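Local coordinates for predicted protein (Acinetobacter sp. RUH2624, PDB 4MEA), which probably hydrolyses epoxides as a secreted alpha/beta-hydrolase of the Cif virulence-factor family, at residues 103-107 and 241-245; 193-197 and 233-237. All blocks are in the same frame, centred on the assembly; numbering follows the deposited sequence.

Contact 1 (103-107 and 241-245); sequences NDDYS and GYYRS
With chi1 at -154°, Asp104 swings its carboxylate across to Arg244, whose chain bends at chi3 to turn the guanidinium side-on. NE and NH2 each take one carboxylate oxygen through its syn lone pair: Arg244 NH2 reaches Asp104 OD1 at 2.9 Å, nearly straight, and Arg244 NE reaches Asp104 OD2 at 3.1 Å. Carboxylate and guanidinium lie nearly coplanar, 24° apart, and the two bonds hold both groups against rotation.

Here the loop leading from strand 87-90 of the central alpha/beta-hydrolase sheet into helix 108-123 meets the C-terminal end of helix 233-244, which belongs to the stretch inserted between strands 151-157 and 267-272, where this fold carries its cap. Tyr106 presses onto that helix end. Its CB lies 4.1 Å from the centroid of the Tyr242 ring, over the face, and CD1 comes within 3.4 Å of Tyr242 CE2; the ring planes meet at 44°. Both hydroxyls are tied to backbone, Tyr106 OH to Ile101 N and Tyr242 OH to Pro93 O. Gly241 CA sits 3.6 Å from Tyr106 CD2, so the ring lies close against the bare helix backbone. Farther along, Ser245 OG takes a weak bond from Tyr106 N (3.1 Å) and donates to a water that in turn donates to Asp105 OD1.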
loop_
_atom_site.group_PDB
_atom_site.type_symbol
_atom_site.label_atom_id
_atom_site.label_comp_id
_atom_site.label_asym_id
_atom_site.label_seq_id
_atom_site.Cartn_x
_atom_site.Cartn_y
_atom_site.Cartn_z
ATOM N N ASN A 103 22.594 3.578 11.441
ATOM C CA ASN A 103 22.721 2.353 10.636
ATOM C C ASN A 103 21.380 1.803 10.153
ATOM O O ASN A 103 21.315 0.718 9.571
ATOM C CB ASN A 103 23.529 1.274 11.365
ATOM C CG ASN A 103 22.750 0.601 12.479
ATOM O OD1 ASN A 103 21.680 1.060 12.875
ATOM N ND2 ASN A 103 23.296 -0.496 13.000
ATOM N N ASP A 104 20.317 2.565 10.396
ATOM C CA ASP A 104 18.987 2.244 9.881
ATOM C C ASP A 104 18.382 0.993 10.520
ATOM O O ASP A 104 17.406 0.441 10.011
ATOM C CB ASP A 104 19.017 2.089 8.354
ATOM C CG ASP A 104 17.675 2.390 7.709
ATOM O OD1 ASP A 104 16.984 3.320 8.187
ATOM O OD2 ASP A 104 17.314 1.705 6.725
ATOM N N ASP A 105 18.959 0.544 11.635
ATOM C CA ASP A 105 18.386 -0.584 12.368
ATOM C C ASP A 105 17.288 -0.108 13.325
ATOM O O ASP A 105 17.540 0.178 14.503
ATOM C CB ASP A 105 19.458 -1.399 13.109
ATOM C CG ASP A 105 18.862 -2.542 13.897
ATOM O OD1 ASP A 105 17.696 -2.894 13.628
ATOM O OD2 ASP A 105 19.540 -3.088 14.785
ATOM N N TYR A 106 16.074 -0.000 12.787
ATOM C CA TYR A 106 14.905 0.382 13.570
ATOM C C TYR A 106 14.098 -0.852 13.958
ATOM O O TYR A 106 12.869 -0.793 14.073
ATOM C CB TYR A 106 14.022 1.363 12.788
ATOM C CG TYR A 106 14.631 2.746 12.643
ATOM C CD1 TYR A 106 14.497 3.680 13.653
ATOM C CD2 TYR A 106 15.345 3.110 11.503
ATOM C CE1 TYR A 106 15.051 4.941 13.546
ATOM C CE2 TYR A 106 15.893 4.384 11.378
ATOM C CZ TYR A 106 15.744 5.294 12.417
ATOM O OH TYR A 106 16.280 6.568 12.348
ATOM N N SER A 107 14.786 -1.973 14.150
ATOM C CA SER A 107 14.119 -3.169 14.661
ATOM C C SER A 107 13.777 -3.019 16.142
ATOM O O SER A 107 14.434 -2.268 16.874
ATOM C CB SER A 107 14.975 -4.422 14.443
ATOM O OG SER A 107 16.128 -4.437 15.281
ATOM N N GLY A 241 11.992 3.765 8.350
ATOM C CA GLY A 241 12.930 2.753 8.822
ATOM C C GLY A 241 12.251 1.705 9.704
ATOM O O GLY A 241 12.591 0.521 9.637
ATOM N N TYR A 242 11.297 2.130 10.539
ATOM C CA TYR A 242 10.561 1.181 11.383
ATOM C C TYR A 242 9.862 0.162 10.509
ATOM O O TYR A 242 9.790 -1.019 10.852
ATOM C CB TYR A 242 9.550 1.898 12.298
ATOM C CG TYR A 242 10.226 2.681 13.402
ATOM C CD1 TYR A 242 10.478 2.095 14.639
ATOM C CD2 TYR A 242 10.645 3.991 13.192
ATOM C CE1 TYR A 242 11.112 2.803 15.653
ATOM C CE2 TYR A 242 11.293 4.703 14.196
ATOM C CZ TYR A 242 11.522 4.101 15.423
ATOM O OH TYR A 242 12.166 4.798 16.425
ATOM N N TYR A 243 9.373 0.623 9.356
ATOM C CA TYR A 243 8.634 -0.245 8.453
ATOM C C TYR A 243 9.554 -1.178 7.667
ATOM O O TYR A 243 9.245 -2.365 7.510
ATOM C CB TYR A 243 7.682 0.569 7.554
ATOM C CG TYR A 243 6.573 1.199 8.368
ATOM C CD1 TYR A 243 5.389 0.508 8.614
ATOM C CD2 TYR A 243 6.734 2.460 8.945
ATOM C CE1 TYR A 243 4.377 1.069 9.396
ATOM C CE2 TYR A 243 5.725 3.029 9.731
ATOM C CZ TYR A 243 4.552 2.329 9.948
ATOM O OH TYR A 243 3.549 2.880 10.722
ATOM N N ARG A 244 10.688 -0.659 7.197
ATOM C CA ARG A 244 11.710 -1.506 6.560
ATOM C C ARG A 244 12.196 -2.577 7.530
ATOM O O ARG A 244 12.533 -3.701 7.131
ATOM C CB ARG A 244 12.922 -0.672 6.112
ATOM C CG ARG A 244 12.625 0.339 5.040
ATOM C CD ARG A 244 13.908 1.025 4.536
ATOM N NE ARG A 244 14.508 1.964 5.486
ATOM C CZ ARG A 244 14.123 3.230 5.651
ATOM N NH1 ARG A 244 13.097 3.717 4.963
ATOM N NH2 ARG A 244 14.756 4.010 6.523
ATOM N N SER A 245 12.236 -2.223 8.809
ATOM C CA SER A 245 12.770 -3.112 9.830
ATOM C C SER A 245 11.743 -4.078 10.415
ATOM O O SER A 245 12.067 -4.835 11.325
ATOM C CB SER A 245 13.386 -2.299 10.972
ATOM O OG SER A 245 14.616 -1.712 10.589
HETATM O O HOH W 1 15.356 0.112 8.331
HETATM O O HOH W 2 16.575 -3.663 11.091
HETATM O O HOH W 3 10.710 -2.422 13.070
#

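Contact 2 (193-197 and 233-237); sequences EKQIA and RDKLK
Helices 191-198 and 233-244 pack against each other within the helical region inserted between strands 151-157 and 267-272, the place of the cap in alpha/beta-hydrolases. Over these short segments the axes come within 9.2 Å, their directions 135° apart. Glu193 lies nearest Leu236, and Ala197 nearest Arg233.

Leu236 points into the interface. Its CD1 rests 3.5 Å from the backbone N of Ala197 and 3.8 Å from Ile196 CG2, while Phe204 of helix 200-211 touches both Leu236 and Ile196. Beside it Glu193 extends its chain, CG anti to the backbone N (chi1 169°), and meets the exposed Arg233 at about a right angle. Arg233 NE bonds to Glu193 OE2 at 2.7 Å; the nitrogen keeps the oxygen in the guanidinium plane but approaches it on the anti side, 31° out of the carboxylate plane. Arg233 NH2 adds a weak bond to the same Glu193 OE2 at 3.2 Å. The bend at chi2 lays Arg233 CD against Ala197 CB, 3.6 Å away; the bend at chi3 turns NE toward Glu193. Lys194 CG sits over the centre of one guanidinium face. Glu193 OE1 touches Lys237 CB at 3.5 Å.

Since both nitrogens converge on OE2, the grip is lopsided: one carboxylate oxygen takes both hydrogen bonds from the guanidinium, while the ammonium of Lys237 stands farther off and probably adds a weaker electrostatic pull.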
loop_
_atom_site.group_PDB
_atom_site.type_symbol
_atom_site.label_atom_id
_atom_site.label_comp_id
_atom_site.label_asym_id
_atom_site.label_seq_id
_atom_site.Cartn_x
_atom_site.Cartn_y
_atom_site.Cartn_z
ATOM N N GLU A 193 9.038 8.010 1.336
ATOM C CA GLU A 193 9.810 9.158 1.812
ATOM C C GLU A 193 9.803 10.298 0.791
ATOM O O GLU A 193 9.485 11.444 1.123
ATOM C CB GLU A 193 11.252 8.751 2.112
ATOM C CG GLU A 193 12.167 9.953 2.352
ATOM C CD GLU A 193 13.628 9.569 2.386
ATOM O OE1 GLU A 193 13.929 8.364 2.581
ATOM O OE2 GLU A 193 14.473 10.475 2.212
ATOM N N LYS A 194 10.157 9.978 -0.450
ATOM C CA LYS A 194 10.246 10.982 -1.510
ATOM C C LYS A 194 8.887 11.579 -1.897
ATOM O O LYS A 194 8.757 12.801 -2.061
ATOM C CB LYS A 194 10.948 10.398 -2.741
ATOM C CG LYS A 194 12.470 10.258 -2.604
ATOM C CD LYS A 194 13.062 9.753 -3.913
ATOM C CE LYS A 194 14.575 9.801 -3.923
ATOM N NZ LYS A 194 15.080 9.372 -5.239
ATOM N N GLN A 195 7.873 10.727 -2.049
ATOM C CA GLN A 195 6.561 11.217 -2.462
ATOM C C GLN A 195 5.925 12.078 -1.376
ATOM O O GLN A 195 5.356 13.136 -1.657
ATOM C CB GLN A 195 5.633 10.062 -2.829
ATOM C CG GLN A 195 6.011 9.374 -4.138
ATOM C CD GLN A 195 4.976 8.369 -4.579
ATOM O OE1 GLN A 195 4.412 7.644 -3.767
ATOM N NE2 GLN A 195 4.712 8.331 -5.872
ATOM N N ILE A 196 6.014 11.612 -0.136
ATOM C CA ILE A 196 5.401 12.325 0.978
ATOM C C ILE A 196 6.139 13.634 1.270
ATOM O O ILE A 196 5.504 14.650 1.570
ATOM C CB ILE A 196 5.261 11.423 2.224
ATOM C CG1 ILE A 196 4.248 10.304 1.928
ATOM C CG2 ILE A 196 4.793 12.238 3.422
ATOM C CD1 ILE A 196 4.186 9.189 2.978
ATOM N N ALA A 197 7.469 13.632 1.154
ATOM C CA ALA A 197 8.227 14.867 1.372
ATOM C C ALA A 197 7.792 15.969 0.412
ATOM O O ALA A 197 7.885 17.157 0.736
ATOM C CB ALA A 197 9.753 14.623 1.254
ATOM N N ARG A 233 12.480 15.048 4.660
ATOM C CA ARG A 233 12.963 13.722 4.266
ATOM C C ARG A 233 13.633 12.971 5.416
ATOM O O ARG A 233 13.478 11.751 5.546
ATOM C CB ARG A 233 13.954 13.803 3.093
ATOM C CG ARG A 233 13.469 14.532 1.850
ATOM C CD ARG A 233 13.205 13.608 0.666
ATOM N NE ARG A 233 14.144 12.492 0.499
ATOM C CZ ARG A 233 15.031 12.376 -0.492
ATOM N NH1 ARG A 233 15.147 13.320 -1.412
ATOM N NH2 ARG A 233 15.809 11.305 -0.568
ATOM N N ASP A 234 14.408 13.678 6.238
ATOM C CA ASP A 234 15.132 12.980 7.304
ATOM C C ASP A 234 14.166 12.366 8.313
ATOM O O ASP A 234 14.373 11.244 8.766
ATOM C CB ASP A 234 16.159 13.882 8.001
ATOM C CG ASP A 234 15.510 14.981 8.823
ATOM O OD1 ASP A 234 14.608 15.663 8.291
ATOM O OD2 ASP A 234 15.898 15.164 10.002
ATOM N N LYS A 235 13.107 13.093 8.655
ATOM C CA LYS A 235 12.117 12.571 9.594
ATOM C C LYS A 235 11.302 11.428 8.967
ATOM O O LYS A 235 10.997 10.436 9.621
ATOM C CB LYS A 235 11.209 13.695 10.093
ATOM C CG LYS A 235 11.929 14.707 10.995
ATOM C CD LYS A 235 12.308 14.061 12.339
ATOM C CE LYS A 235 13.465 14.811 13.024
ATOM N NZ LYS A 235 13.850 14.166 14.317
ATOM N N LEU A 236 10.951 11.572 7.696
ATOM C CA LEU A 236 10.232 10.517 6.987
ATOM C C LEU A 236 11.109 9.290 6.802
ATOM O O LEU A 236 10.648 8.164 6.970
ATOM C CB LEU A 236 9.732 11.021 5.633
ATOM C CG LEU A 236 8.621 12.065 5.752
ATOM C CD1 LEU A 236 8.397 12.756 4.421
ATOM C CD2 LEU A 236 7.321 11.414 6.267
ATOM N N LYS A 237 12.378 9.501 6.470
ATOM C CA LYS A 237 13.293 8.364 6.336
ATOM C C LYS A 237 13.333 7.527 7.626
ATOM O O LYS A 237 13.237 6.298 7.586
ATOM C CB LYS A 237 14.701 8.827 5.960
ATOM C CG LYS A 237 15.656 7.682 5.621
ATOM C CD LYS A 237 17.054 8.203 5.309
ATOM C CE LYS A 237 17.958 7.072 4.823
ATOM N NZ LYS A 237 19.215 7.582 4.207
#

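Helix 233-244 serves both contacts: its first turn meets helix 191-198 in contact 2, and its last turn meets the loop 103-107 in contact 1. The centres lie about 14 Å apart. They also touch directly, since Arg244 NH2 is 2.9 Å from Lys237 O, a probable hydrogen bond that links the salt-bridged arginine of contact 1 to the backbone of contact 2, two turns back on the helix. In the sequence, both segments of contact 2 fall between those of contact 1. One helix thus joins a loop of the hydrolase core to a neighbouring helix, whose Lys194 reaches Ser8 of the second subunit.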